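Local atomic coordinates of metallo-beta-lactamase domain-containing protein (Enterococcus faecalis, PDB entry 2AZ4), a protein that is of unknown function but carries two zinc ions in a metallo-beta-lactamase fold and may bind RNA and act as an exonuclease. Residues His92-His97 with Asn259-Asn264; Asp168-Ser173 with Leu290-Ile295; Ile119-Asn124 with Arg142-Leu147; Arg99-Leu104 with Val108-Leu113; Asn284-Leu289 with Val297-Ala302. One frame throughout, in Å; residues are numbered along the deposited sequence.

Contact 1 of 5, residues His92-His97 with Asn259-Asn264. With ZN (zinc ion), chain C; ZN (zinc ion), chain D.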
# COMPACT_ATOMS: atom_id res chain seq x y z
N HIS A 92 4.85 3.97 0.47
CA HIS A 92 3.90 3.42 1.44
C HIS A 92 4.13 1.92 1.68
O HIS A 92 4.95 1.28 1.01
CB HIS A 92 2.44 3.73 1.04
CG HIS A 92 1.99 3.08 -0.23
ND1 HIS A 92 2.61 3.30 -1.45
CD2 HIS A 92 0.97 2.22 -0.49
CE1 HIS A 92 1.98 2.63 -2.40
NE2 HIS A 92 0.99 1.95 -1.84
N ALA A 93 3.38 1.35 2.62
CA ALA A 93 3.60 -0.01 3.12
C ALA A 93 3.17 -1.18 2.21
O ALA A 93 3.66 -2.32 2.38
CB ALA A 93 2.97 -0.16 4.50
N HIS A 94 2.28 -0.92 1.27
CA HIS A 94 1.73 -1.98 0.43
C HIS A 94 2.81 -2.89 -0.13
O HIS A 94 3.90 -2.45 -0.46
CB HIS A 94 0.79 -1.42 -0.66
CG HIS A 94 -0.54 -1.01 -0.13
ND1 HIS A 94 -1.38 -0.15 -0.80
CD2 HIS A 94 -1.20 -1.36 1.01
CE1 HIS A 94 -2.49 0.04 -0.09
NE2 HIS A 94 -2.40 -0.68 1.01
N LEU A 95 2.49 -4.18 -0.22
CA LEU A 95 3.44 -5.23 -0.59
C LEU A 95 4.21 -4.96 -1.91
O LEU A 95 5.43 -5.22 -2.01
CB LEU A 95 2.68 -6.56 -0.70
CG LEU A 95 3.46 -7.88 -0.79
CD1 LEU A 95 4.32 -8.12 0.47
CD2 LEU A 95 2.50 -9.06 -1.06
N ASP A 96 3.47 -4.44 -2.90
CA ASP A 96 3.99 -4.18 -4.25
C ASP A 96 4.95 -3.00 -4.29
O ASP A 96 5.55 -2.72 -5.33
CB ASP A 96 2.85 -4.05 -5.29
CG ASP A 96 1.84 -2.94 -4.94
OD1 ASP A 96 1.37 -2.89 -3.77
OD2 ASP A 96 1.50 -2.12 -5.84
N HIS A 97 5.10 -2.32 -3.14
CA HIS A 97 6.08 -1.26 -2.93
C HIS A 97 7.16 -1.60 -1.90
O HIS A 97 8.21 -0.97 -1.88
CB HIS A 97 5.37 0.05 -2.55
CG HIS A 97 4.32 0.44 -3.55
ND1 HIS A 97 4.54 1.38 -4.54
CD2 HIS A 97 3.08 -0.07 -3.80
CE1 HIS A 97 3.48 1.46 -5.32
NE2 HIS A 97 2.58 0.60 -4.89
N ASN A 259 -14.55 -7.21 7.89
CA ASN A 259 -13.09 -7.19 7.89
C ASN A 259 -12.59 -6.16 6.90
O ASN A 259 -13.32 -5.78 5.98
CB ASN A 259 -12.51 -8.58 7.63
CG ASN A 259 -11.01 -8.70 8.04
OD1 ASN A 259 -10.47 -7.87 8.76
ND2 ASN A 259 -10.36 -9.73 7.55
N GLY A 260 -11.37 -5.67 7.12
CA GLY A 260 -10.78 -4.71 6.22
C GLY A 260 -9.31 -5.04 6.11
O GLY A 260 -8.84 -6.03 6.68
N TYR A 261 -8.57 -4.22 5.39
CA TYR A 261 -7.16 -4.49 5.22
C TYR A 261 -6.41 -3.63 6.24
O TYR A 261 -6.69 -2.47 6.32
CB TYR A 261 -6.71 -4.22 3.78
CG TYR A 261 -5.31 -4.71 3.56
CD1 TYR A 261 -5.06 -6.08 3.43
CD2 TYR A 261 -4.24 -3.83 3.57
CE1 TYR A 261 -3.75 -6.57 3.28
CE2 TYR A 261 -2.93 -4.29 3.42
CZ TYR A 261 -2.70 -5.66 3.27
OH TYR A 261 -1.41 -6.13 3.11
N PRO A 262 -5.47 -4.20 7.02
CA PRO A 262 -4.94 -3.47 8.19
C PRO A 262 -4.18 -2.16 7.92
O PRO A 262 -4.12 -1.28 8.79
CB PRO A 262 -3.99 -4.49 8.86
CG PRO A 262 -4.37 -5.81 8.30
CD PRO A 262 -4.84 -5.53 6.90
N ALA A 263 -3.59 -2.02 6.74
CA ALA A 263 -2.93 -0.76 6.38
C ALA A 263 -3.91 0.43 6.28
O ALA A 263 -3.49 1.58 6.38
CB ALA A 263 -2.10 -0.92 5.09
N ASN A 264 -5.20 0.15 6.08
CA ASN A 264 -6.21 1.22 6.07
C ASN A 264 -6.71 1.56 7.47
O ASN A 264 -7.89 1.38 7.80
CB ASN A 264 -7.40 0.89 5.14
CG ASN A 264 -8.11 2.13 4.67
OD1 ASN A 264 -8.02 3.19 5.29
ND2 ASN A 264 -8.84 2.00 3.56
ZN ZN C . -0.91 1.04 -2.73
ZN ZN D . 0.66 0.02 -5.71
O HOH W 1 -0.04 -4.81 0.95
O HOH W 2 -0.07 -0.89 -3.69
O HOH W 3 -2.46 -0.06 -3.82
O HOH W 4 -1.48 -0.75 -6.27

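Contact 2 of 5, residues Asp168-Ser173 with Leu290-Ile295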
# COMPACT_ATOMS: atom_id res chain seq x y z
N ASP A 168 -5.30 4.41 0.38
CA ASP A 168 -5.90 3.54 1.38
C ASP A 168 -4.86 2.90 2.33
O ASP A 168 -5.25 2.18 3.23
CB ASP A 168 -6.83 2.48 0.75
CG ASP A 168 -6.12 1.58 -0.23
OD1 ASP A 168 -5.01 1.94 -0.64
OD2 ASP A 168 -6.65 0.49 -0.60
N ALA A 169 -3.56 3.14 2.09
CA ALA A 169 -2.53 2.85 3.09
C ALA A 169 -2.29 4.15 3.84
O ALA A 169 -1.93 5.16 3.22
CB ALA A 169 -1.21 2.38 2.47
N TYR A 170 -2.50 4.13 5.15
CA TYR A 170 -2.19 5.28 6.00
C TYR A 170 -0.67 5.54 5.95
O TYR A 170 0.11 4.60 5.88
CB TYR A 170 -2.66 5.05 7.44
CG TYR A 170 -2.60 6.30 8.29
CD1 TYR A 170 -3.47 7.37 8.05
CD2 TYR A 170 -1.68 6.42 9.33
CE1 TYR A 170 -3.41 8.54 8.82
CE2 TYR A 170 -1.61 7.59 10.11
CZ TYR A 170 -2.48 8.63 9.85
OH TYR A 170 -2.43 9.78 10.61
N GLY A 171 -0.28 6.81 5.95
CA GLY A 171 1.11 7.21 5.85
C GLY A 171 1.72 7.24 4.45
O GLY A 171 2.94 7.36 4.30
N ALA A 172 0.86 7.13 3.44
CA ALA A 172 1.27 7.12 2.03
C ALA A 172 1.80 8.48 1.63
O ALA A 172 1.30 9.51 2.10
CB ALA A 172 0.09 6.75 1.13
N SER A 173 2.83 8.47 0.77
CA SER A 173 3.50 9.70 0.35
C SER A 173 3.88 9.69 -1.13
O SER A 173 3.83 8.64 -1.80
CB SER A 173 4.75 9.92 1.19
OG SER A 173 5.69 8.89 0.94
N LEU A 290 -3.97 1.62 18.35
CA LEU A 290 -3.49 2.26 19.57
C LEU A 290 -2.15 2.90 19.26
O LEU A 290 -1.91 4.04 19.63
CB LEU A 290 -3.36 1.24 20.71
CG LEU A 290 -2.72 1.69 22.04
CD1 LEU A 290 -3.49 2.87 22.68
CD2 LEU A 290 -2.62 0.52 23.01
N GLU A 291 -1.30 2.19 18.53
CA GLU A 291 0.04 2.68 18.22
C GLU A 291 0.01 3.94 17.34
O GLU A 291 0.68 4.93 17.63
CB GLU A 291 0.87 1.58 17.55
CG GLU A 291 2.31 2.00 17.36
CD GLU A 291 3.10 1.01 16.55
OE1 GLU A 291 2.54 -0.06 16.22
OE2 GLU A 291 4.27 1.30 16.23
N VAL A 292 -0.80 3.90 16.28
CA VAL A 292 -0.91 4.98 15.30
C VAL A 292 -1.74 6.19 15.78
O VAL A 292 -1.35 7.34 15.57
CB VAL A 292 -1.46 4.41 13.93
CG1 VAL A 292 -1.75 5.53 12.95
CG2 VAL A 292 -0.46 3.45 13.31
N PHE A 293 -2.90 5.94 16.40
CA PHE A 293 -3.85 7.00 16.77
C PHE A 293 -4.08 7.21 18.26
O PHE A 293 -4.78 8.16 18.64
CB PHE A 293 -5.21 6.75 16.10
CG PHE A 293 -5.20 6.93 14.62
CD1 PHE A 293 -4.73 8.11 14.05
CD2 PHE A 293 -5.66 5.94 13.78
CE1 PHE A 293 -4.73 8.29 12.68
CE2 PHE A 293 -5.65 6.10 12.40
CZ PHE A 293 -5.19 7.28 11.85
N GLY A 294 -3.54 6.35 19.10
CA GLY A 294 -3.86 6.37 20.53
C GLY A 294 -5.31 5.99 20.83
O GLY A 294 -5.81 6.26 21.91
N ILE A 295 -5.98 5.36 19.86
CA ILE A 295 -7.37 4.99 20.04
C ILE A 295 -7.46 3.63 20.74
O ILE A 295 -6.74 2.69 20.41
CB ILE A 295 -8.14 5.02 18.72
CG1 ILE A 295 -8.35 6.47 18.28
CG2 ILE A 295 -9.52 4.31 18.86
CD1 ILE A 295 -8.90 6.62 16.84

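Contact 3 of 5, residues Ile119-Asn124 with Arg142-Leu147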
# COMPACT_ATOMS: atom_id res chain seq x y z
N ILE A 119 2.99 0.80 10.34
CA ILE A 119 2.14 -0.14 9.56
C ILE A 119 2.91 -1.40 9.15
O ILE A 119 2.48 -2.52 9.40
CB ILE A 119 1.52 0.59 8.31
CG1 ILE A 119 0.56 1.72 8.73
CG2 ILE A 119 0.78 -0.38 7.36
CD1 ILE A 119 -0.44 1.31 9.77
N LEU A 120 4.06 -1.19 8.52
CA LEU A 120 4.84 -2.26 7.94
C LEU A 120 5.29 -3.24 9.01
O LEU A 120 5.18 -4.46 8.84
CB LEU A 120 6.06 -1.64 7.25
CG LEU A 120 6.68 -2.18 5.97
CD1 LEU A 120 5.70 -2.94 5.05
CD2 LEU A 120 7.32 -1.00 5.25
N ASN A 121 5.78 -2.69 10.13
CA ASN A 121 6.27 -3.52 11.22
C ASN A 121 5.14 -4.40 11.80
O ASN A 121 5.40 -5.51 12.26
CB ASN A 121 6.94 -2.68 12.30
CG ASN A 121 8.41 -2.48 12.04
OD1 ASN A 121 8.83 -1.44 11.55
ND2 ASN A 121 9.21 -3.48 12.33
N SER A 122 3.91 -3.90 11.74
CA SER A 122 2.73 -4.65 12.14
C SER A 122 2.30 -5.66 11.06
O SER A 122 2.04 -6.83 11.37
CB SER A 122 1.58 -3.69 12.44
OG SER A 122 0.38 -4.38 12.71
N LEU A 123 2.22 -5.22 9.81
CA LEU A 123 1.96 -6.15 8.71
C LEU A 123 2.90 -7.36 8.77
O LEU A 123 2.47 -8.49 8.49
CB LEU A 123 2.01 -5.47 7.34
CG LEU A 123 0.89 -4.48 6.98
CD1 LEU A 123 1.15 -3.75 5.66
CD2 LEU A 123 -0.47 -5.15 6.96
N ASN A 124 4.15 -7.12 9.16
CA ASN A 124 5.19 -8.16 9.15
C ASN A 124 5.51 -8.80 10.51
O ASN A 124 6.61 -9.34 10.72
CB ASN A 124 6.49 -7.64 8.52
CG ASN A 124 7.38 -8.77 8.03
OD1 ASN A 124 6.90 -9.73 7.41
ND2 ASN A 124 8.68 -8.66 8.28
N ARG A 142 13.88 -4.70 8.70
CA ARG A 142 15.05 -3.83 8.72
C ARG A 142 14.73 -2.39 9.13
O ARG A 142 13.55 -1.97 9.15
CB ARG A 142 15.81 -3.92 7.38
CG ARG A 142 15.15 -3.18 6.19
CD ARG A 142 15.66 -1.74 6.10
NE ARG A 142 16.89 -1.72 5.37
CZ ARG A 142 17.80 -0.76 5.33
NH1 ARG A 142 17.70 0.38 6.02
NH2 ARG A 142 18.85 -0.97 4.56
N GLU A 143 15.77 -1.65 9.52
CA GLU A 143 15.61 -0.27 10.00
C GLU A 143 14.97 0.64 8.94
O GLU A 143 15.29 0.53 7.75
CB GLU A 143 16.98 0.33 10.40
CG GLU A 143 17.69 -0.40 11.53
CD GLU A 143 19.08 0.16 11.86
OE1 GLU A 143 19.53 1.12 11.20
OE2 GLU A 143 19.72 -0.39 12.78
N MET A 144 14.06 1.52 9.38
CA MET A 144 13.51 2.59 8.56
C MET A 144 13.65 3.88 9.35
O MET A 144 13.39 3.91 10.55
CB MET A 144 12.01 2.34 8.26
CG MET A 144 11.77 1.24 7.21
SD MET A 144 10.05 0.87 6.92
CE MET A 144 9.86 -0.56 7.95
N ILE A 145 14.08 4.95 8.68
CA ILE A 145 14.06 6.29 9.28
C ILE A 145 12.68 6.88 9.05
O ILE A 145 12.35 7.29 7.93
CB ILE A 145 15.16 7.18 8.70
CG1 ILE A 145 16.53 6.57 9.03
CG2 ILE A 145 15.09 8.60 9.30
CD1 ILE A 145 17.68 7.18 8.21
N GLY A 146 11.86 6.86 10.11
CA GLY A 146 10.52 7.42 10.06
C GLY A 146 10.62 8.93 10.04
O GLY A 146 11.29 9.53 10.91
N LEU A 147 10.00 9.54 9.03
CA LEU A 147 10.02 10.99 8.82
C LEU A 147 8.63 11.61 9.03
O LEU A 147 7.63 10.90 9.10
CB LEU A 147 10.48 11.31 7.38
CG LEU A 147 11.86 10.81 6.98
CD1 LEU A 147 12.09 11.12 5.48
CD2 LEU A 147 12.98 11.44 7.88

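Contact 4 of 5, residues Arg99-Leu104 with Val108-Leu113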
# COMPACT_ATOMS: atom_id res chain seq x y z
N ARG A 99 7.94 -5.13 -0.56
CA ARG A 99 8.15 -6.56 -0.31
C ARG A 99 9.61 -6.96 -0.07
O ARG A 99 9.86 -7.86 0.72
CB ARG A 99 7.57 -7.39 -1.45
CG ARG A 99 7.47 -8.85 -1.13
CD ARG A 99 6.79 -9.65 -2.23
NE ARG A 99 6.95 -11.02 -1.80
CZ ARG A 99 7.61 -11.97 -2.44
NH1 ARG A 99 8.10 -11.79 -3.67
NH2 ARG A 99 7.68 -13.14 -1.85
N MET A 100 10.55 -6.32 -0.74
CA MET A 100 11.94 -6.75 -0.59
C MET A 100 12.84 -5.87 0.26
O MET A 100 14.07 -6.00 0.17
CB MET A 100 12.60 -7.05 -1.97
CG MET A 100 12.95 -5.85 -2.84
SD MET A 100 14.05 -6.25 -4.24
CE MET A 100 14.12 -4.63 -5.02
N ILE A 101 12.28 -5.00 1.12
CA ILE A 101 13.16 -4.08 1.86
C ILE A 101 14.23 -4.82 2.70
O ILE A 101 15.32 -4.29 2.92
CB ILE A 101 12.41 -3.04 2.74
CG1 ILE A 101 11.49 -3.73 3.77
CG2 ILE A 101 11.66 -2.01 1.84
CD1 ILE A 101 11.11 -2.82 4.90
N ASN A 102 13.94 -6.06 3.12
CA ASN A 102 14.93 -6.79 3.93
C ASN A 102 16.18 -7.18 3.14
O ASN A 102 17.21 -7.52 3.73
CB ASN A 102 14.35 -8.03 4.59
CG ASN A 102 13.47 -7.71 5.78
OD1 ASN A 102 12.59 -8.51 6.16
ND2 ASN A 102 13.71 -6.58 6.41
N TYR A 103 16.08 -7.11 1.81
CA TYR A 103 17.26 -7.35 0.96
C TYR A 103 18.10 -6.10 0.73
O TYR A 103 19.20 -6.17 0.16
CB TYR A 103 16.83 -7.95 -0.38
CG TYR A 103 16.48 -9.42 -0.34
CD1 TYR A 103 16.63 -10.19 0.83
CD2 TYR A 103 15.98 -10.05 -1.48
CE1 TYR A 103 16.30 -11.57 0.84
CE2 TYR A 103 15.66 -11.40 -1.49
CZ TYR A 103 15.81 -12.15 -0.34
OH TYR A 103 15.47 -13.50 -0.39
N LEU A 104 17.59 -4.95 1.14
CA LEU A 104 18.33 -3.70 1.04
C LEU A 104 19.52 -3.70 2.01
O LEU A 104 19.35 -3.92 3.20
CB LEU A 104 17.43 -2.49 1.30
CG LEU A 104 18.12 -1.11 1.16
CD1 LEU A 104 18.74 -0.82 -0.25
CD2 LEU A 104 17.23 0.06 1.62
N VAL A 108 22.68 1.08 3.75
CA VAL A 108 21.98 2.10 2.97
C VAL A 108 20.74 2.54 3.76
O VAL A 108 19.97 1.69 4.15
CB VAL A 108 21.59 1.56 1.57
CG1 VAL A 108 20.72 2.58 0.79
CG2 VAL A 108 22.84 1.22 0.78
N PRO A 109 20.57 3.86 4.03
CA PRO A 109 19.36 4.29 4.74
C PRO A 109 18.10 4.13 3.92
O PRO A 109 18.11 4.30 2.70
CB PRO A 109 19.62 5.77 5.01
CG PRO A 109 20.65 6.20 3.96
CD PRO A 109 21.50 4.97 3.78
N LEU A 110 17.00 3.88 4.63
CA LEU A 110 15.69 3.64 4.04
C LEU A 110 14.73 4.61 4.73
O LEU A 110 14.59 4.60 5.97
CB LEU A 110 15.25 2.19 4.26
CG LEU A 110 13.82 1.77 3.84
CD1 LEU A 110 13.62 1.98 2.36
CD2 LEU A 110 13.53 0.30 4.20
N TYR A 111 14.10 5.47 3.92
CA TYR A 111 13.31 6.60 4.40
C TYR A 111 11.86 6.38 4.07
O TYR A 111 11.51 5.92 2.98
CB TYR A 111 13.77 7.94 3.78
CG TYR A 111 15.16 8.38 4.16
CD1 TYR A 111 15.41 9.03 5.39
CD2 TYR A 111 16.23 8.14 3.32
CE1 TYR A 111 16.67 9.42 5.74
CE2 TYR A 111 17.51 8.53 3.65
CZ TYR A 111 17.72 9.18 4.86
OH TYR A 111 18.97 9.55 5.19
N THR A 112 11.00 6.74 5.00
CA THR A 112 9.59 6.61 4.75
C THR A 112 8.87 7.50 5.77
O THR A 112 9.51 7.95 6.70
CB THR A 112 9.12 5.13 4.80
OG1 THR A 112 7.84 5.02 4.19
CG2 THR A 112 9.06 4.57 6.23
N LEU A 113 7.59 7.79 5.59
CA LEU A 113 6.92 8.50 6.66
C LEU A 113 6.82 7.56 7.87
O LEU A 113 6.66 6.35 7.71
CB LEU A 113 5.55 9.04 6.26
CG LEU A 113 5.56 10.21 5.25
CD1 LEU A 113 4.15 10.60 4.92
CD2 LEU A 113 6.36 11.46 5.73

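Contact 5 of 5, residues Asn284-Leu289 with Val297-Ala302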
# COMPACT_ATOMS: atom_id res chain seq x y z
N ASN A 284 -4.49 -7.58 17.23
CA ASN A 284 -3.35 -6.96 16.53
C ASN A 284 -3.80 -5.72 15.80
O ASN A 284 -3.05 -4.75 15.70
CB ASN A 284 -2.67 -7.95 15.56
CG ASN A 284 -1.93 -9.07 16.29
OD1 ASN A 284 -0.84 -8.87 16.80
ND2 ASN A 284 -2.52 -10.25 16.34
N MET A 285 -5.03 -5.72 15.30
CA MET A 285 -5.61 -4.53 14.69
C MET A 285 -5.86 -3.42 15.74
O MET A 285 -5.58 -2.24 15.48
CB MET A 285 -6.89 -4.85 13.91
CG MET A 285 -7.36 -3.69 13.00
SD MET A 285 -6.21 -3.34 11.62
CE MET A 285 -6.10 -1.56 11.79
N ALA A 286 -6.40 -3.81 16.89
CA ALA A 286 -6.56 -2.88 18.01
C ALA A 286 -5.22 -2.29 18.41
O ALA A 286 -5.12 -1.09 18.67
CB ALA A 286 -7.22 -3.59 19.20
N ALA A 287 -4.20 -3.13 18.47
CA ALA A 287 -2.88 -2.68 18.90
C ALA A 287 -2.28 -1.66 17.93
O ALA A 287 -1.68 -0.67 18.37
CB ALA A 287 -1.94 -3.87 19.08
N LEU A 288 -2.40 -1.93 16.63
CA LEU A 288 -1.98 -0.99 15.57
C LEU A 288 -2.70 0.35 15.70
O LEU A 288 -2.11 1.43 15.58
CB LEU A 288 -2.26 -1.59 14.17
CG LEU A 288 -1.73 -0.79 12.96
CD1 LEU A 288 -0.23 -0.41 13.10
CD2 LEU A 288 -1.99 -1.57 11.67
N LEU A 289 -4.01 0.29 15.93
CA LEU A 289 -4.81 1.49 16.11
C LEU A 289 -4.33 2.32 17.28
O LEU A 289 -4.32 3.58 17.23
CB LEU A 289 -6.24 1.09 16.36
CG LEU A 289 -7.24 2.22 16.22
CD1 LEU A 289 -7.51 2.46 14.75
CD2 LEU A 289 -8.49 1.80 16.90
N VAL A 297 -9.88 0.60 21.62
CA VAL A 297 -11.12 -0.03 21.23
C VAL A 297 -11.15 -1.42 21.88
O VAL A 297 -10.10 -1.97 22.20
CB VAL A 297 -11.24 -0.12 19.67
CG1 VAL A 297 -10.13 -1.01 19.05
CG2 VAL A 297 -12.62 -0.59 19.23
N ARG A 298 -12.35 -1.97 22.07
CA ARG A 298 -12.53 -3.36 22.51
C ARG A 298 -11.95 -4.33 21.47
O ARG A 298 -11.86 -4.01 20.28
CB ARG A 298 -14.01 -3.67 22.82
CG ARG A 298 -14.52 -2.97 24.09
CD ARG A 298 -16.05 -2.95 24.14
NE ARG A 298 -16.53 -2.13 25.27
CZ ARG A 298 -16.59 -0.79 25.28
NH1 ARG A 298 -16.20 -0.06 24.23
NH2 ARG A 298 -17.03 -0.17 26.37
N TYR A 299 -11.52 -5.50 21.93
CA TYR A 299 -10.82 -6.43 21.07
C TYR A 299 -10.98 -7.85 21.55
O TYR A 299 -11.36 -8.08 22.68
CB TYR A 299 -9.33 -6.10 21.03
CG TYR A 299 -8.66 -6.23 22.39
CD1 TYR A 299 -8.05 -7.43 22.79
CD2 TYR A 299 -8.65 -5.15 23.28
CE1 TYR A 299 -7.45 -7.53 24.04
CE2 TYR A 299 -8.07 -5.25 24.52
CZ TYR A 299 -7.44 -6.43 24.89
OH TYR A 299 -6.86 -6.51 26.14
N TYR A 300 -10.67 -8.80 20.67
CA TYR A 300 -10.56 -10.21 21.03
C TYR A 300 -9.27 -10.75 20.43
O TYR A 300 -8.75 -10.23 19.43
CB TYR A 300 -11.79 -11.02 20.56
CG TYR A 300 -11.81 -11.28 19.09
CD1 TYR A 300 -11.53 -12.55 18.58
CD2 TYR A 300 -12.10 -10.25 18.18
CE1 TYR A 300 -11.56 -12.79 17.22
CE2 TYR A 300 -12.11 -10.47 16.82
CZ TYR A 300 -11.83 -11.73 16.34
OH TYR A 300 -11.83 -11.96 14.99
N TYR A 301 -8.74 -11.77 21.09
CA TYR A 301 -7.57 -12.48 20.60
C TYR A 301 -7.95 -13.60 19.66
O TYR A 301 -8.78 -14.45 19.99
CB TYR A 301 -6.78 -13.05 21.76
CG TYR A 301 -6.00 -12.02 22.50
CD1 TYR A 301 -4.83 -11.47 21.93
CD2 TYR A 301 -6.38 -11.60 23.77
CE1 TYR A 301 -4.09 -10.52 22.60
CE2 TYR A 301 -5.63 -10.64 24.46
CZ TYR A 301 -4.48 -10.11 23.85
OH TYR A 301 -3.73 -9.17 24.49
N ALA A 302 -7.32 -13.60 18.48
CA ALA A 302 -7.46 -14.71 17.55
C ALA A 302 -6.19 -15.58 17.61
O ALA A 302 -6.01 -16.49 16.81
CB ALA A 302 -7.70 -14.19 16.15
O HOH W 5 -6.98 0.03 20.22

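Contact 1 of 5, residues His92-His97 with Asn259-Asn264
H94 keeps its imidazole beside its own backbone N, with CG anti to the carbonyl carbon (chi1 -75°), whereas the Y261 ring extends opposite its backbone N (chi1 -171°). These torsions bring the two side chains past each other in opposite senses, H94 CD2 meeting Y261 CE2 at 4.2 Å. H94 belongs to the HxHxDH signature of the metallo-beta-lactamase fold, spelled out here by H92, H94, D96 and H97. Histidine suits the place because one nitrogen can serve the metal while the rest of the ring packs: H94 ND1 binds one zinc ion at 2.3 Å, and H94 NE2 lies 4.1 Å from A263 CB. A263, with only a methyl to offer, suits the close approach of the turn Y261-N264 to the ring. H92 NE2 shares the zinc of H94, while D96 OD2 and H97 NE2 take the second zinc; D189 binds both ions, with H167 completing the protein ligands of the first and H404 those of the second. One water, 2.3 Å from each metal, lies between them. Segment 259-264 takes in the end of strand 256-260 of the parallel sheet and the turn after it, which here lie beside the metal centre. No direct hydrogen bond links the segments; instead a water accepts from L95 N at 2.9 Å and is hydrogen-bonded to Y261 OH, also at 2.9 Å.

Contact 2 of 5, residues Asp168-Ser173 with Leu290-Ile295
The Y170 and F293 side chains approach from opposite directions and meet as a T-shaped (edge-to-face) pair: the edge of F293 is aimed at a face of Y170, with centroids 4.9 Å apart and planes at 61°. F293 CZ stands 3.6 Å above the tyrosine plane, displaced toward the rim, and F293 CE1 is 3.4 Å from Y170 OH. Y170 reaches this far because its ring is swung away from the backbone N, beside the carbonyl carbon (chi1 -169°). V292 slides past the tyrosine instead, bringing CG1 to 3.5 Å from Y170 CE2. The same methyl lies over the centre of the F293 ring, and so touches both aromatics; a beta-branched residue suits this spot on the helix, offering a methyl close to the backbone. Y170 sits in the type II turn A169-A172, where G171 adopts a positive phi, just after the zinc ligand H167. F293 also packs against helix 265-274. The contact joins the loop between strands 158-164 and 173-179 to helix 283-293, which flanks the parallel sheet. It lies at the surface and has no hydrogen bond across it: aromatic C-H groups against a pi face and a methyl against rings imply dispersion and weak electrostatics as the holding forces.

Contact 3 of 5, residues Ile119-Asn124 with Arg142-Leu147
The flat carboxamide of N121 lies near the methyl CE of M144, the two side chains coming from opposite directions. A second flat group, the R142 guanidinium, on a side chain that starts out away from the helix, has E143 O in its plane; R142 NH1 gives E143 O a nearly straight bond of 3.0 Å (N-H...O angle 170°). The larger apolar touch is with L120, which crosses the methionine at about a right angle: L120 CD2 is 3.7 Å from M144 SD and likewise 3.7 Å from M144 CE. A bend at chi3 (-98°) in M144 lets both the sulfur and the methyl lie against that one branch. Helix 114-123 and strand 145-147 here belong to the beta-alpha-beta crossover that begins at strand 110-113, and the contact packs the helix onto the approach to its second strand. Methionine, unbranched and flexible, can bend to fit the leucine. With no hydrogen bond between the segments, the contact rests on van der Waals packing.

Contact 4 of 5, residues Arg99-Leu104 with Val108-Leu113
Apolar packing carries this contact, in two neighbouring patches. In the first, I101 and L110 cross at about a right angle, L110 CD2 lying 3.8 Å from I101 CG2 and equally close to I101 CB. In the second, L104 holds CG trans to its own N (chi1 -178°) and splits its branches: L104 CD1 meets V108 CG1 at 4.1 Å, while L104 CD2 reaches L110 CB at 3.9 Å. Branched aliphatics suit the site: the two branches of L104 can each meet a different neighbour, and L110 packs on both I101 and L104. Strand 110-113 lies between strands 85-89 and 145-147 in a sheet of the metallo-beta-lactamase fold, and the chain leaving the zinc-binding helix 95-98 folds back over it here, V88 of the adjoining strand also touching L104 and L110. No hydrogen bond runs directly between the segments; within 99-104, the short 3-10 turn is held by Y103 N bonding to M100 O (2.8 Å) and L104 N to I101 O (3.0 Å). R142 NH2 donates to both L104 O and V108 O, one guanidinium nitrogen thereby tying together carbonyls from the two segments.

Contact 5 of 5, residues Asn284-Leu289 with Val297-Ala302
A286 and L289 of helix 283-293 face V297 and Y299 within a beta-alpha-beta unit, strand 278-282 leading through the helix to strand 298-300. The backbones come closest at A286 and V297, whose CA atoms are 6.3 Å apart, and an alanine's single methyl suits so near an approach. A286 CB touches V297 CG1 at 3.9 Å and Y299 CB at 3.8 Å. V297 sets CG1 between its backbone N and carbonyl carbon (chi1 64°), which places that methyl against the alanine and also 3.9 Å from L289 CD2, the leucine and valine crossing at about a right angle. Strand 298-300 is an outermost strand of the parallel sheet, so the helix packs along the sheet's margin, with I272 of helix 265-274 adding to the apolar surround of L289 and V297. The ring of Y299 leads away from the helix, its hydroxyl hydrogen-bonding to N311 O; tyrosine thus offers an apolar CB to the helix while its polar end is satisfied by another loop. A water also links the backbones, donating to A286 O at 2.7 Å and accepting a longer bond from V297 N at 3.3 Å.

In the fold
Contacts 3, 4 and 5 are buried and mainly apolar, contact 3 resting on a methionine and contact 4 on branched aliphatics; contact 1 is partly buried, and contact 2 lies at the surface with an aromatic pair. Contacts 3 and 4 share a sheet, since strands 110-113 and 145-147 are neighbours, with a probable hydrogen bond from I145 N to L110 O. Contacts 2 and 5 use successive turns of helix 283-293, I295 of one touching L289 of the other. Only contact 1 contains metal ligands; contact 2 touches it, with a probable backbone hydrogen bond from Y170 N to A263 O. I119 packs on A93, A263, V292 and L288, bringing contact 3 against contacts 1, 2 and 5. Contacts 4 and 5 do not touch.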